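Long-range contacts in leucine--tRNA ligase (Agrobacterium radiobacter, PDB 5AH5), which probably charges tRNA(Leu) with leucine at the expense of ATP, as a class I aminoacyl-tRNA synthetase: residues 596-601 against 609-614; 46-51 against 579-584; 603-608 against 674-679. All coordinates share one frame; numbering follows the deposited sequence.

Contact 1: residues 596-601 against 609-614; sequences RCYLLF and INWEDS. With nucleotides of chain D.
The ring of Y598 turns its edge toward the face of W611, an offset edge-to-face pair whose planes stand at 72° with the centroid of the Y598 ring 5.2 Å from that of the W611 six-membered ring. The closest atoms are Y598 CE2 and W611 CZ3, 3.5 Å apart. At the edge of the indole, near its plane, sits the methyl L599 CD2, 3.9 Å from W611 CZ3, so W611 meets two consecutive helix residues with the same corner. The CG of Y598 stands anti to the backbone N (chi1 168°), which directs it from the helix toward 609-614. L599 also meets I609: I609 CD1 lies 3.5 Å from the carbonyl oxygen L599 O. Farther round the helix, the edge of the F601 ring touches the tRNA, F601 CE2 lying 3.5 Å from O2' of nucleotide 25 (adenosine) of chain D. W611 in turn rests on T581, and I609 pairs through its backbone with M564 and N566. This is an apolar and aromatic junction between the last turns of helix 592-601 and the strand that follows it, 609-610, which runs parallel to 565-566 in the class I synthetase core.

Contact 2: residues 46-51 against 579-584; sequences LHIGHV and NVTDPS. With LSS (5'-O-(L-leucylsulfamoyl)adenosine), chain I.
H50 NE2 donates to the sulfamoyl oxygen O2A of LSS over 2.9 Å, and the bond is fairly straight at 162°. Residues 47-50 spell HIGH, the signature of class I synthetases, here at the start of helix 48-66. On its other nitrogen, H50 ND1 accepts from H47 N, 17° out of the ring plane, so both ring nitrogens are engaged and the ring's rotation is fixed. The H47 side chain has two conformers; in the one given, H50 CE1 lies above one face of the H47 ring, toward the rim, and H47 NE2 comes to 2.9 Å from N7 of the LSS adenine. G49 CA lies 3.5 Å from LSS C6, bringing the backbone right up to the base.

Behind this pocket, residues 579-584 pack by apolar contact. P583 is wedged against the start of the helix: its CG is 3.8 Å from I48 N and 4.1 Å from V51 CG2. Beside it, I48 and T581 meet through their branched carbons, T581 CB being 3.9 Å from I48 CG2. D582 is the N-cap of helix 583-590, its OD1 taking S584 N from above the carboxylate plane. P583 continues its contact as far as the carbonyl of L46, just before H47, where P583 CD lies 3.4 Å from L46 O.

Contact 3: residues 603-608 against 674-679; sequences TTYNAP and ERFHFN. With nucleotides of chain D.
Y605 leans on F676 from its CB outward. Y605 CB lies close to the carbonyl oxygen F676 O and also touches the edge of the F678 ring at CD2. Y605 CG sits between the backbone N and the carbonyl carbon (chi1 80°), near both F676 O and F676 CB. Next, Y605 CD1 is 3.3 Å from F676 O, and F676 CB stands over the ring face in a CH-pi contact, 4.0 Å from the ring centroid. At the other ortho carbon, Y605 CD2 comes to 4.2 Å of F676 CD2, where the edge of F676 turns toward the face of Y605 with the planes at 70°. N606 CB lies over the opposite face, toward the rim. F676, with positive phi, is the C' residue of the Schellman motif ending helix 653-674.

One water joins the backbones, accepting from Y605 N and donating to F676 O. In chain D, T603 OG1 lies 3.0 Å from both O5' and OP1 of nucleotide 13. T604 OG1 at 2.8 Å and N679 ND2 at 3.2 Å both donate to OP1 of nucleotide 14. H677 ND1 donates to OP1 of nucleotide 15 over 2.9 Å, nearly straight at 170°. Hydroxyl, amide and imidazole donors thus meet consecutive phosphates, with R675 of 674-679 adding positive charge through a salt bridge to a tRNA phosphate; such contacts by themselves would not distinguish one base from another.

From the N terminus, residues 46-51 enter first and wait more than 500 residues for 579-584, so contact 2 closes a very long loop holding the editing and zinc-bearing parts of the chain. Helices 583-590 and 592-601 follow directly, and contact 1 then closes a short loop within which residues 603-608 lie. Those residues pair with 674-679 beyond 609-614, so contacts 1 and 3 cross, whereas contact 2 precedes both. Contact 1 touches each neighbour: W611 CH2 lies 3.7 Å from I48 CD1, and I609 CG1 lies 3.8 Å from T603 CG2. Contacts 1 and 2 join parts of the class I core, and contact 3 links it to helix 678-695 of the anticodon-binding domain.

Contact 1: residues 596-601 against 609-614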
loop_
_atom_site.group_PDB
_atom_site.type_symbol
_atom_site.label_atom_id
_atom_site.label_comp_id
_atom_site.label_asym_id
_atom_site.label_seq_id
_atom_site.Cartn_x
_atom_site.Cartn_y
_atom_site.Cartn_z
ATOM N N ARG B 596 -3.093 21.096 4.979
ATOM C CA ARG B 596 -2.391 20.174 4.114
ATOM C C ARG B 596 -0.851 20.407 4.161
ATOM O O ARG B 596 -0.072 19.430 4.203
ATOM C CB ARG B 596 -2.871 20.358 2.701
ATOM C CG ARG B 596 -4.334 19.942 2.480
ATOM C CD ARG B 596 -4.838 20.410 1.132
ATOM N NE ARG B 596 -3.960 19.957 0.062
ATOM C CZ ARG B 596 -4.298 19.852 -1.226
ATOM N NH1 ARG B 596 -5.545 20.064 -1.652
ATOM N NH2 ARG B 596 -3.381 19.470 -2.094
ATOM N N CYS B 597 -0.455 21.669 4.145
ATOM C CA CYS B 597 1.026 22.025 4.203
ATOM C C CYS B 597 1.682 21.661 5.533
ATOM O O CYS B 597 2.816 21.194 5.530
ATOM C CB CYS B 597 1.226 23.503 3.920
ATOM S SG CYS B 597 1.012 23.888 2.158
ATOM N N TYR B 598 0.965 21.795 6.660
ATOM C CA TYR B 598 1.479 21.271 7.951
ATOM C C TYR B 598 1.725 19.807 7.885
ATOM O O TYR B 598 2.790 19.359 8.282
ATOM C CB TYR B 598 0.566 21.635 9.125
ATOM C CG TYR B 598 0.803 20.944 10.476
ATOM C CD1 TYR B 598 1.972 21.172 11.246
ATOM C CD2 TYR B 598 -0.136 20.051 10.994
ATOM C CE1 TYR B 598 2.157 20.545 12.495
ATOM C CE2 TYR B 598 0.060 19.436 12.236
ATOM C CZ TYR B 598 1.219 19.685 12.975
ATOM O OH TYR B 598 1.374 19.075 14.209
ATOM N N LEU B 599 0.774 19.012 7.389
ATOM C CA LEU B 599 1.022 17.563 7.291
ATOM C C LEU B 599 2.156 17.206 6.377
ATOM O O LEU B 599 2.799 16.153 6.547
ATOM C CB LEU B 599 -0.227 16.787 6.825
ATOM C CG LEU B 599 -1.360 16.805 7.888
ATOM C CD1 LEU B 599 -2.706 16.486 7.217
ATOM C CD2 LEU B 599 -1.054 15.829 9.009
ATOM N N LEU B 600 2.320 17.967 5.313
ATOM C CA LEU B 600 3.342 17.618 4.346
ATOM C C LEU B 600 4.752 18.121 4.825
ATOM O O LEU B 600 5.740 17.493 4.550
ATOM C CB LEU B 600 3.000 18.181 2.955
ATOM C CG LEU B 600 1.813 17.514 2.187
ATOM C CD1 LEU B 600 1.811 18.016 0.761
ATOM C CD2 LEU B 600 1.951 16.025 2.174
ATOM N N PHE B 601 4.797 19.246 5.495
ATOM C CA PHE B 601 6.069 19.843 5.956
ATOM C C PHE B 601 6.549 19.296 7.324
ATOM O O PHE B 601 7.694 19.429 7.658
ATOM C CB PHE B 601 5.921 21.368 5.975
ATOM C CG PHE B 601 7.136 22.113 6.473
ATOM C CD1 PHE B 601 8.302 22.141 5.732
ATOM C CD2 PHE B 601 7.071 22.871 7.665
ATOM C CE1 PHE B 601 9.432 22.843 6.191
ATOM C CE2 PHE B 601 8.165 23.616 8.111
ATOM C CZ PHE B 601 9.361 23.598 7.377
ATOM N N ILE B 609 3.431 11.504 12.665
ATOM C CA ILE B 609 3.136 12.834 13.128
ATOM C C ILE B 609 2.313 12.723 14.395
ATOM O O ILE B 609 1.282 11.974 14.415
ATOM C CB ILE B 609 2.356 13.654 12.098
ATOM C CG1 ILE B 609 3.237 14.014 10.913
ATOM C CG2 ILE B 609 1.804 14.934 12.690
ATOM C CD1 ILE B 609 2.575 14.728 9.761
ATOM N N ASN B 610 2.701 13.487 15.424
ATOM C CA ASN B 610 1.866 13.705 16.597
ATOM C C ASN B 610 1.040 14.921 16.397
ATOM O O ASN B 610 1.542 16.018 16.494
ATOM C CB ASN B 610 2.701 13.730 17.889
ATOM C CG ASN B 610 3.371 12.372 18.150
ATOM O OD1 ASN B 610 2.991 11.353 17.591
ATOM N ND2 ASN B 610 4.429 12.386 18.886
ATOM N N TRP B 611 -0.272 14.735 16.120
ATOM C CA TRP B 611 -1.074 15.830 15.638
ATOM C C TRP B 611 -1.436 16.767 16.780
ATOM O O TRP B 611 -1.881 16.297 17.816
ATOM C CB TRP B 611 -2.378 15.335 14.954
ATOM C CG TRP B 611 -3.310 16.439 14.703
ATOM C CD1 TRP B 611 -4.221 16.919 15.559
ATOM C CD2 TRP B 611 -3.393 17.252 13.524
ATOM N NE1 TRP B 611 -4.871 18.007 14.997
ATOM C CE2 TRP B 611 -4.378 18.202 13.739
ATOM C CE3 TRP B 611 -2.748 17.238 12.303
ATOM C CZ2 TRP B 611 -4.687 19.147 12.815
ATOM C CZ3 TRP B 611 -3.079 18.173 11.373
ATOM C CH2 TRP B 611 -4.010 19.114 11.624
ATOM N N GLU B 612 -1.273 18.076 16.558
ATOM C CA GLU B 612 -1.782 19.152 17.441
ATOM C C GLU B 612 -2.819 19.975 16.650
ATOM O O GLU B 612 -2.484 20.407 15.555
ATOM C CB GLU B 612 -0.619 20.093 17.832
ATOM C CG GLU B 612 0.602 19.391 18.428
ATOM C CD GLU B 612 1.935 20.093 18.195
ATOM O OE1 GLU B 612 2.424 20.168 17.024
ATOM O OE2 GLU B 612 2.515 20.528 19.216
ATOM N N ASP B 613 -4.023 20.220 17.183
ATOM C CA ASP B 613 -5.064 21.055 16.499
ATOM C C ASP B 613 -4.617 22.477 16.157
ATOM O O ASP B 613 -5.103 23.088 15.184
ATOM C CB ASP B 613 -6.348 21.198 17.320
ATOM C CG ASP B 613 -7.149 19.909 17.412
ATOM O OD1 ASP B 613 -7.945 19.604 16.468
ATOM O OD2 ASP B 613 -6.990 19.246 18.475
ATOM N N SER B 614 -3.727 23.005 16.972
ATOM C CA SER B 614 -3.139 24.305 16.729
ATOM C C SER B 614 -1.882 24.187 15.855
ATOM O O SER B 614 -1.357 25.197 15.475
ATOM C CB SER B 614 -2.780 24.966 18.063
ATOM O OG SER B 614 -1.580 24.398 18.575
ATOM P P A D 25 12.631 29.053 7.267
ATOM O OP1 A D 25 11.990 30.230 6.718
ATOM O OP2 A D 25 13.688 29.092 8.268
ATOM O "O5'" A D 25 11.497 28.086 7.858
ATOM C "C5'" A D 25 11.025 28.242 9.162
ATOM C "C4'" A D 25 10.273 27.015 9.588
ATOM O "O4'" A D 25 11.143 25.868 9.464
ATOM C "C3'" A D 25 9.896 27.078 11.061
ATOM O "O3'" A D 25 8.662 27.726 11.233
ATOM C "C2'" A D 25 9.911 25.629 11.484
ATOM O "O2'" A D 25 8.723 24.942 11.281
ATOM C "C1'" A D 25 11.034 25.060 10.617
ATOM N N9 A D 25 12.324 25.024 11.290
ATOM C C8 A D 25 13.474 25.728 11.008
ATOM N N7 A D 25 14.485 25.409 11.777
ATOM C C5 A D 25 13.960 24.463 12.647
ATOM C C6 A D 25 14.524 23.735 13.708
ATOM N N6 A D 25 15.791 23.857 14.090
ATOM N N1 A D 25 13.737 22.833 14.347
ATOM C C2 A D 25 12.464 22.704 13.952
ATOM N N3 A D 25 11.820 23.339 12.976
ATOM C C4 A D 25 12.643 24.184 12.330
ATOM P P C D 24 18.089 28.078 5.724
ATOM O OP1 C D 24 17.992 29.230 4.847
ATOM O OP2 C D 24 18.555 28.141 7.091
ATOM O "O5'" C D 24 16.604 27.471 5.885
ATOM C "C5'" C D 24 15.751 27.291 4.737
ATOM C "C4'" C D 24 14.483 26.522 5.133
ATOM O "O4'" C D 24 14.812 25.142 5.412
ATOM C "C3'" C D 24 13.819 26.980 6.408
ATOM O "O3'" C D 24 13.141 28.192 6.101
ATOM C "C2'" C D 24 12.992 25.768 6.755
ATOM O "O2'" C D 24 11.912 25.497 5.876
ATOM C "C1'" C D 24 13.987 24.660 6.442
ATOM N N1 C D 24 14.812 24.276 7.588
ATOM C C2 C D 24 14.222 23.454 8.539
ATOM O O2 C D 24 13.055 23.069 8.348
ATOM N N3 C D 24 14.930 23.087 9.624
ATOM C C4 C D 24 16.183 23.534 9.790
ATOM N N4 C D 24 16.869 23.109 10.859
ATOM C C5 C D 24 16.793 24.420 8.857
ATOM C C6 C D 24 16.078 24.762 7.779
#

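Contact 2: residues 46-51 against 579-584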
loop_
_atom_site.group_PDB
_atom_site.type_symbol
_atom_site.label_atom_id
_atom_site.label_comp_id
_atom_site.label_asym_id
_atom_site.label_seq_id
_atom_site.Cartn_x
_atom_site.Cartn_y
_atom_site.Cartn_z
ATOM N N LEU B 46 -14.391 11.322 7.532
ATOM C CA LEU B 46 -12.988 11.446 7.127
ATOM C C LEU B 46 -12.178 11.799 8.398
ATOM O O LEU B 46 -12.605 12.627 9.199
ATOM C CB LEU B 46 -12.803 12.525 6.095
ATOM C CG LEU B 46 -11.528 12.426 5.263
ATOM C CD1 LEU B 46 -11.546 11.200 4.358
ATOM C CD2 LEU B 46 -11.290 13.714 4.463
ATOM N N HIS B 47 -11.108 11.075 8.662
ATOM C CA HIS B 47 -10.216 11.461 9.741
ATOM C C HIS B 47 -8.809 11.931 9.272
ATOM O O HIS B 47 -8.353 11.665 8.150
ATOM C CB HIS B 47 -10.221 10.362 10.815
ATOM C CG HIS B 47 -9.467 9.132 10.448
ATOM N ND1 HIS B 47 -9.555 7.962 11.170
ATOM C CD2 HIS B 47 -8.573 8.900 9.468
ATOM C CE1 HIS B 47 -8.737 7.063 10.657
ATOM N NE2 HIS B 47 -8.148 7.599 9.604
ATOM N N ILE B 48 -8.129 12.645 10.170
ATOM C CA ILE B 48 -6.937 13.391 9.851
ATOM C C ILE B 48 -5.873 12.568 9.175
ATOM O O ILE B 48 -5.123 13.070 8.336
ATOM C CB ILE B 48 -6.368 14.147 11.086
ATOM C CG1 ILE B 48 -5.459 15.302 10.630
ATOM C CG2 ILE B 48 -5.708 13.149 12.022
ATOM C CD1 ILE B 48 -6.187 16.561 10.122
ATOM N N GLY B 49 -5.819 11.301 9.476
ATOM C CA GLY B 49 -4.934 10.382 8.824
ATOM C C GLY B 49 -5.170 10.247 7.350
ATOM O O GLY B 49 -4.205 10.193 6.552
ATOM N N HIS B 50 -6.465 10.154 6.965
ATOM C CA HIS B 50 -6.807 10.205 5.574
ATOM C C HIS B 50 -6.334 11.475 4.893
ATOM O O HIS B 50 -5.987 11.424 3.736
ATOM C CB HIS B 50 -8.361 10.133 5.381
ATOM C CG HIS B 50 -8.996 8.873 5.894
ATOM N ND1 HIS B 50 -10.114 8.888 6.688
ATOM C CD2 HIS B 50 -8.756 7.571 5.625
ATOM C CE1 HIS B 50 -10.532 7.659 6.912
ATOM N NE2 HIS B 50 -9.709 6.839 6.294
ATOM N N VAL B 51 -6.532 12.623 5.539
ATOM C CA VAL B 51 -6.143 13.853 4.990
ATOM C C VAL B 51 -4.643 13.833 4.617
ATOM O O VAL B 51 -4.267 14.349 3.563
ATOM C CB VAL B 51 -6.366 15.005 5.949
ATOM C CG1 VAL B 51 -5.922 16.313 5.314
ATOM C CG2 VAL B 51 -7.811 15.080 6.341
ATOM N N ASN B 579 -9.783 11.015 21.322
ATOM C CA ASN B 579 -8.746 11.864 20.730
ATOM C C ASN B 579 -8.803 11.854 19.158
ATOM O O ASN B 579 -7.757 12.006 18.516
ATOM C CB ASN B 579 -7.390 11.308 21.198
ATOM C CG ASN B 579 -7.146 9.873 20.713
ATOM O OD1 ASN B 579 -8.076 9.143 20.245
ATOM N ND2 ASN B 579 -5.918 9.447 20.815
ATOM N N VAL B 580 -9.959 11.544 18.556
ATOM C CA VAL B 580 -10.139 11.620 17.083
ATOM C C VAL B 580 -10.217 13.080 16.657
ATOM O O VAL B 580 -11.049 13.825 17.118
ATOM C CB VAL B 580 -11.381 10.861 16.571
ATOM C CG1 VAL B 580 -11.450 10.879 15.019
ATOM C CG2 VAL B 580 -11.355 9.414 17.071
ATOM N N THR B 581 -9.278 13.508 15.830
ATOM C CA THR B 581 -9.307 14.866 15.241
ATOM C C THR B 581 -10.505 14.982 14.282
ATOM O O THR B 581 -10.724 14.066 13.527
ATOM C CB THR B 581 -7.997 15.088 14.469
ATOM O OG1 THR B 581 -6.891 14.933 15.378
ATOM C CG2 THR B 581 -7.964 16.472 13.800
ATOM N N ASP B 582 -11.288 16.052 14.374
ATOM C CA ASP B 582 -12.234 16.422 13.347
ATOM C C ASP B 582 -11.623 17.362 12.309
ATOM O O ASP B 582 -11.582 18.543 12.538
ATOM C CB ASP B 582 -13.480 17.109 13.943
ATOM C CG ASP B 582 -14.567 17.414 12.893
ATOM O OD1 ASP B 582 -14.372 17.182 11.646
ATOM O OD2 ASP B 582 -15.629 17.903 13.328
ATOM N N PRO B 583 -11.245 16.846 11.125
ATOM C CA PRO B 583 -10.652 17.711 10.081
ATOM C C PRO B 583 -11.467 18.933 9.729
ATOM O O PRO B 583 -10.878 19.946 9.372
ATOM C CB PRO B 583 -10.613 16.804 8.871
ATOM C CG PRO B 583 -10.540 15.464 9.422
ATOM C CD PRO B 583 -11.398 15.472 10.641
ATOM N N SER B 584 -12.807 18.878 9.850
ATOM C CA SER B 584 -13.614 20.041 9.451
ATOM C C SER B 584 -13.374 21.211 10.362
ATOM O O SER B 584 -13.434 22.327 9.924
ATOM C CB SER B 584 -15.140 19.720 9.423
ATOM O OG SER B 584 -15.354 18.548 8.641
HETATM C C1 LSS I . -8.527 0.939 4.272
HETATM N N1 LSS I . -2.456 7.978 9.697
HETATM O O1 LSS I . -7.536 0.651 4.906
HETATM S S1 LSS I . -9.007 2.890 5.700
HETATM C C2 LSS I . -2.046 7.763 8.449
HETATM N N2 LSS I . -9.303 1.968 4.563
HETATM O O2 LSS I . -3.314 3.674 5.989
HETATM N N3 LSS I . -2.784 7.095 7.536
HETATM O O3 LSS I . -3.863 3.996 3.305
HETATM C C4 LSS I . -4.001 6.631 7.908
HETATM N N4 LSS I . -10.323 0.327 2.646
HETATM O O4 LSS I . -5.913 5.898 5.055
HETATM C C5 LSS I . -4.442 6.749 9.220
HETATM O O5 LSS I . -7.618 3.616 5.391
HETATM C C6 LSS I . -3.639 7.415 10.130
HETATM N N6 LSS I . -4.094 7.586 11.399
HETATM C C7 LSS I . -8.108 -0.829 0.787
HETATM N N7 LSS I . -5.656 6.145 9.305
HETATM C C8 LSS I . -5.945 5.611 8.086
HETATM C C9 LSS I . -7.913 0.108 1.982
HETATM N N9 LSS I . -4.938 5.943 7.237
HETATM C CA LSS I . -8.941 0.061 3.127
HETATM C C10 LSS I . -7.859 -2.275 1.245
HETATM C C11 LSS I . -7.168 -0.343 -0.373
HETATM O O1A LSS I . -8.820 2.349 7.054
HETATM C C21 LSS I . -4.787 5.558 5.847
HETATM C C22 LSS I . -4.616 4.088 5.686
HETATM C C23 LSS I . -4.987 3.862 4.218
HETATM C C24 LSS I . -6.034 4.938 4.023
HETATM C C25 LSS I . -7.459 4.420 4.226
HETATM O O2A LSS I . -9.936 3.998 5.761
#

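Contact 3: residues 603-608 against 674-679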
loop_
_atom_site.group_PDB
_atom_site.type_symbol
_atom_site.label_atom_id
_atom_site.label_comp_id
_atom_site.label_asym_id
_atom_site.label_seq_id
_atom_site.Cartn_x
_atom_site.Cartn_y
_atom_site.Cartn_z
ATOM N N THR B 603 7.295 16.364 8.688
ATOM C CA THR B 603 8.349 15.370 8.807
ATOM C C THR B 603 8.410 14.659 7.521
ATOM O O THR B 603 7.799 15.072 6.565
ATOM C CB THR B 603 8.116 14.399 9.993
ATOM O OG1 THR B 603 9.219 13.513 10.119
ATOM C CG2 THR B 603 6.806 13.524 9.819
ATOM N N THR B 604 9.205 13.611 7.465
ATOM C CA THR B 604 9.338 12.795 6.287
ATOM C C THR B 604 7.962 12.097 6.019
ATOM O O THR B 604 7.271 11.727 6.978
ATOM C CB THR B 604 10.396 11.752 6.586
ATOM O OG1 THR B 604 11.507 12.406 7.234
ATOM C CG2 THR B 604 10.889 11.031 5.292
ATOM N N TYR B 605 7.638 11.845 4.744
ATOM C CA TYR B 605 6.351 11.299 4.351
ATOM C C TYR B 605 6.029 9.996 5.087
ATOM O O TYR B 605 4.875 9.736 5.432
ATOM C CB TYR B 605 6.237 11.103 2.822
ATOM C CG TYR B 605 6.898 9.872 2.359
ATOM C CD1 TYR B 605 8.245 9.872 1.994
ATOM C CD2 TYR B 605 6.222 8.696 2.256
ATOM C CE1 TYR B 605 8.865 8.703 1.540
ATOM C CE2 TYR B 605 6.852 7.526 1.827
ATOM C CZ TYR B 605 8.173 7.540 1.500
ATOM O OH TYR B 605 8.785 6.363 1.082
ATOM N N ASN B 606 7.039 9.157 5.290
ATOM C CA ASN B 606 6.854 7.871 5.912
ATOM C C ASN B 606 7.053 7.835 7.430
ATOM O O ASN B 606 6.954 6.764 7.988
ATOM C CB ASN B 606 7.718 6.825 5.249
ATOM C CG ASN B 606 9.227 7.167 5.329
ATOM O OD1 ASN B 606 9.617 8.180 5.834
ATOM N ND2 ASN B 606 10.027 6.303 4.812
ATOM N N ALA B 607 7.209 8.982 8.095
ATOM C CA ALA B 607 7.358 8.997 9.534
ATOM C C ALA B 607 6.107 9.496 10.243
ATOM O O ALA B 607 5.355 10.305 9.674
ATOM C CB ALA B 607 8.538 9.882 9.940
ATOM N N PRO B 608 5.954 9.130 11.534
ATOM C CA PRO B 608 4.746 9.518 12.344
ATOM C C PRO B 608 4.651 10.972 12.628
ATOM O O PRO B 608 5.672 11.616 12.730
ATOM C CB PRO B 608 4.906 8.746 13.679
ATOM C CG PRO B 608 6.034 7.751 13.452
ATOM C CD PRO B 608 6.797 8.098 12.197
ATOM N N GLU B 674 8.231 14.382 -6.811
ATOM C CA GLU B 674 8.141 13.086 -7.433
ATOM C C GLU B 674 8.799 11.963 -6.675
ATOM O O GLU B 674 8.518 10.798 -6.956
ATOM C CB GLU B 674 8.499 13.144 -8.920
ATOM C CG GLU B 674 9.889 12.848 -9.315
ATOM C CD GLU B 674 10.188 13.329 -10.751
ATOM O OE1 GLU B 674 9.244 13.454 -11.586
ATOM O OE2 GLU B 674 11.386 13.600 -11.025
ATOM N N ARG B 675 9.606 12.252 -5.646
ATOM C CA ARG B 675 10.069 11.140 -4.821
ATOM C C ARG B 675 9.512 11.214 -3.387
ATOM O O ARG B 675 10.079 10.576 -2.483
ATOM C CB ARG B 675 11.606 11.018 -4.850
ATOM C CG ARG B 675 12.311 12.162 -4.169
ATOM C CD ARG B 675 13.846 12.062 -4.244
ATOM N NE ARG B 675 14.400 13.295 -3.699
ATOM C CZ ARG B 675 15.543 13.387 -3.016
ATOM N NH1 ARG B 675 16.294 12.324 -2.784
ATOM N NH2 ARG B 675 15.924 14.569 -2.553
ATOM N N PHE B 676 8.441 11.995 -3.209
ATOM C CA PHE B 676 7.734 12.175 -1.938
ATOM C C PHE B 676 8.501 12.884 -0.817
ATOM O O PHE B 676 8.155 12.719 0.362
ATOM C CB PHE B 676 7.144 10.796 -1.436
ATOM C CG PHE B 676 5.835 10.406 -2.118
ATOM C CD1 PHE B 676 5.766 10.284 -3.499
ATOM C CD2 PHE B 676 4.682 10.125 -1.363
ATOM C CE1 PHE B 676 4.574 9.905 -4.122
ATOM C CE2 PHE B 676 3.469 9.788 -1.966
ATOM C CZ PHE B 676 3.407 9.659 -3.342
ATOM N N HIS B 677 9.526 13.660 -1.173
ATOM C CA HIS B 677 10.205 14.543 -0.236
ATOM C C HIS B 677 9.502 15.885 -0.181
ATOM O O HIS B 677 10.113 16.951 -0.461
ATOM C CB HIS B 677 11.692 14.651 -0.639
ATOM C CG HIS B 677 12.457 13.395 -0.375
ATOM N ND1 HIS B 677 13.792 13.394 -0.021
ATOM C CD2 HIS B 677 12.040 12.114 -0.265
ATOM C CE1 HIS B 677 14.174 12.153 0.217
ATOM N NE2 HIS B 677 13.131 11.358 0.063
ATOM N N PHE B 678 8.217 15.864 0.262
ATOM C CA PHE B 678 7.392 17.038 0.264
ATOM C C PHE B 678 7.916 18.034 1.236
ATOM O O PHE B 678 7.780 19.264 1.010
ATOM C CB PHE B 678 5.915 16.746 0.653
ATOM C CG PHE B 678 5.285 15.703 -0.199
ATOM C CD1 PHE B 678 4.881 15.995 -1.485
ATOM C CD2 PHE B 678 5.144 14.421 0.276
ATOM C CE1 PHE B 678 4.289 15.023 -2.274
ATOM C CE2 PHE B 678 4.573 13.427 -0.502
ATOM C CZ PHE B 678 4.147 13.732 -1.789
ATOM N N ASN B 679 8.421 17.548 2.356
ATOM C CA ASN B 679 8.888 18.510 3.369
ATOM C C ASN B 679 10.100 19.286 2.833
ATOM O O ASN B 679 10.153 20.498 2.998
ATOM C CB ASN B 679 9.250 17.874 4.709
ATOM C CG ASN B 679 10.263 16.789 4.583
ATOM O OD1 ASN B 679 10.455 16.254 3.502
ATOM N ND2 ASN B 679 10.925 16.448 5.684
ATOM P P A D 14 14.174 14.426 6.688
ATOM O OP1 A D 14 13.083 14.049 5.690
ATOM O OP2 A D 14 14.987 13.388 7.242
ATOM O "O5'" A D 14 15.055 15.596 6.053
ATOM C "C5'" A D 14 14.447 16.789 5.585
ATOM C "C4'" A D 14 15.483 17.663 4.959
ATOM O "O4'" A D 14 16.335 18.244 5.993
ATOM C "C3'" A D 14 16.444 16.956 4.012
ATOM O "O3'" A D 14 15.877 16.805 2.700
ATOM C "C2'" A D 14 17.649 17.896 4.028
ATOM O "O2'" A D 14 17.478 19.013 3.189
ATOM C "C1'" A D 14 17.631 18.416 5.465
ATOM N N9 A D 14 18.607 17.843 6.388
ATOM C C8 A D 14 18.410 17.058 7.494
ATOM N N7 A D 14 19.503 16.808 8.166
ATOM C C5 A D 14 20.487 17.480 7.459
ATOM C C6 A D 14 21.871 17.620 7.664
ATOM N N6 A D 14 22.531 17.034 8.662
ATOM N N1 A D 14 22.572 18.345 6.761
ATOM C C2 A D 14 21.909 18.936 5.760
ATOM N N3 A D 14 20.602 18.905 5.482
ATOM C C4 A D 14 19.946 18.136 6.372
ATOM P P A D 13 11.263 13.421 12.984
ATOM O OP1 A D 13 10.394 12.315 12.563
ATOM O OP2 A D 13 12.392 13.108 13.844
ATOM O "O5'" A D 13 11.650 14.233 11.676
ATOM C "C5'" A D 13 12.859 14.072 10.932
ATOM C "C4'" A D 13 12.999 15.367 10.189
ATOM O "O4'" A D 13 13.297 16.420 11.147
ATOM C "C3'" A D 13 14.049 15.468 9.099
ATOM O "O3'" A D 13 13.430 15.182 7.873
ATOM C "C2'" A D 13 14.359 16.959 9.105
ATOM O "O2'" A D 13 13.495 17.815 8.365
ATOM C "C1'" A D 13 14.278 17.277 10.600
ATOM N N9 A D 13 15.532 17.086 11.337
ATOM C C8 A D 13 15.868 16.214 12.346
ATOM N N7 A D 13 17.106 16.344 12.768
ATOM C C5 A D 13 17.620 17.363 11.978
ATOM C C6 A D 13 18.879 17.995 11.940
ATOM N N6 A D 13 19.905 17.655 12.718
ATOM N N1 A D 13 19.044 19.010 11.063
ATOM C C2 A D 13 18.044 19.295 10.214
ATOM N N3 A D 13 16.818 18.771 10.150
ATOM C C4 A D 13 16.653 17.842 11.107
ATOM P P A D 15 16.235 15.527 1.781
ATOM O OP1 A D 15 15.543 15.702 0.485
ATOM O OP2 A D 15 16.063 14.310 2.554
ATOM O "O5'" A D 15 17.802 15.687 1.501
ATOM C "C5'" A D 15 18.358 16.811 0.774
ATOM C "C4'" A D 15 19.888 16.769 0.840
ATOM O "O4'" A D 15 20.373 17.168 2.157
ATOM C "C3'" A D 15 20.517 15.392 0.638
ATOM O "O3'" A D 15 20.745 15.171 -0.736
ATOM C "C2'" A D 15 21.891 15.546 1.283
ATOM O "O2'" A D 15 22.810 16.224 0.459
ATOM C "C1'" A D 15 21.580 16.459 2.457
ATOM N N9 A D 15 21.396 15.671 3.671
ATOM C C8 A D 15 20.258 15.061 4.146
ATOM N N7 A D 15 20.435 14.425 5.274
ATOM C C5 A D 15 21.772 14.656 5.580
ATOM C C6 A D 15 22.574 14.274 6.669
ATOM N N6 A D 15 22.127 13.551 7.694
ATOM N N1 A D 15 23.874 14.651 6.660
ATOM C C2 A D 15 24.313 15.391 5.641
ATOM N N3 A D 15 23.651 15.835 4.574
ATOM C C4 A D 15 22.373 15.417 4.600
HETATM O O HOH W 1 9.049 13.208 2.830
#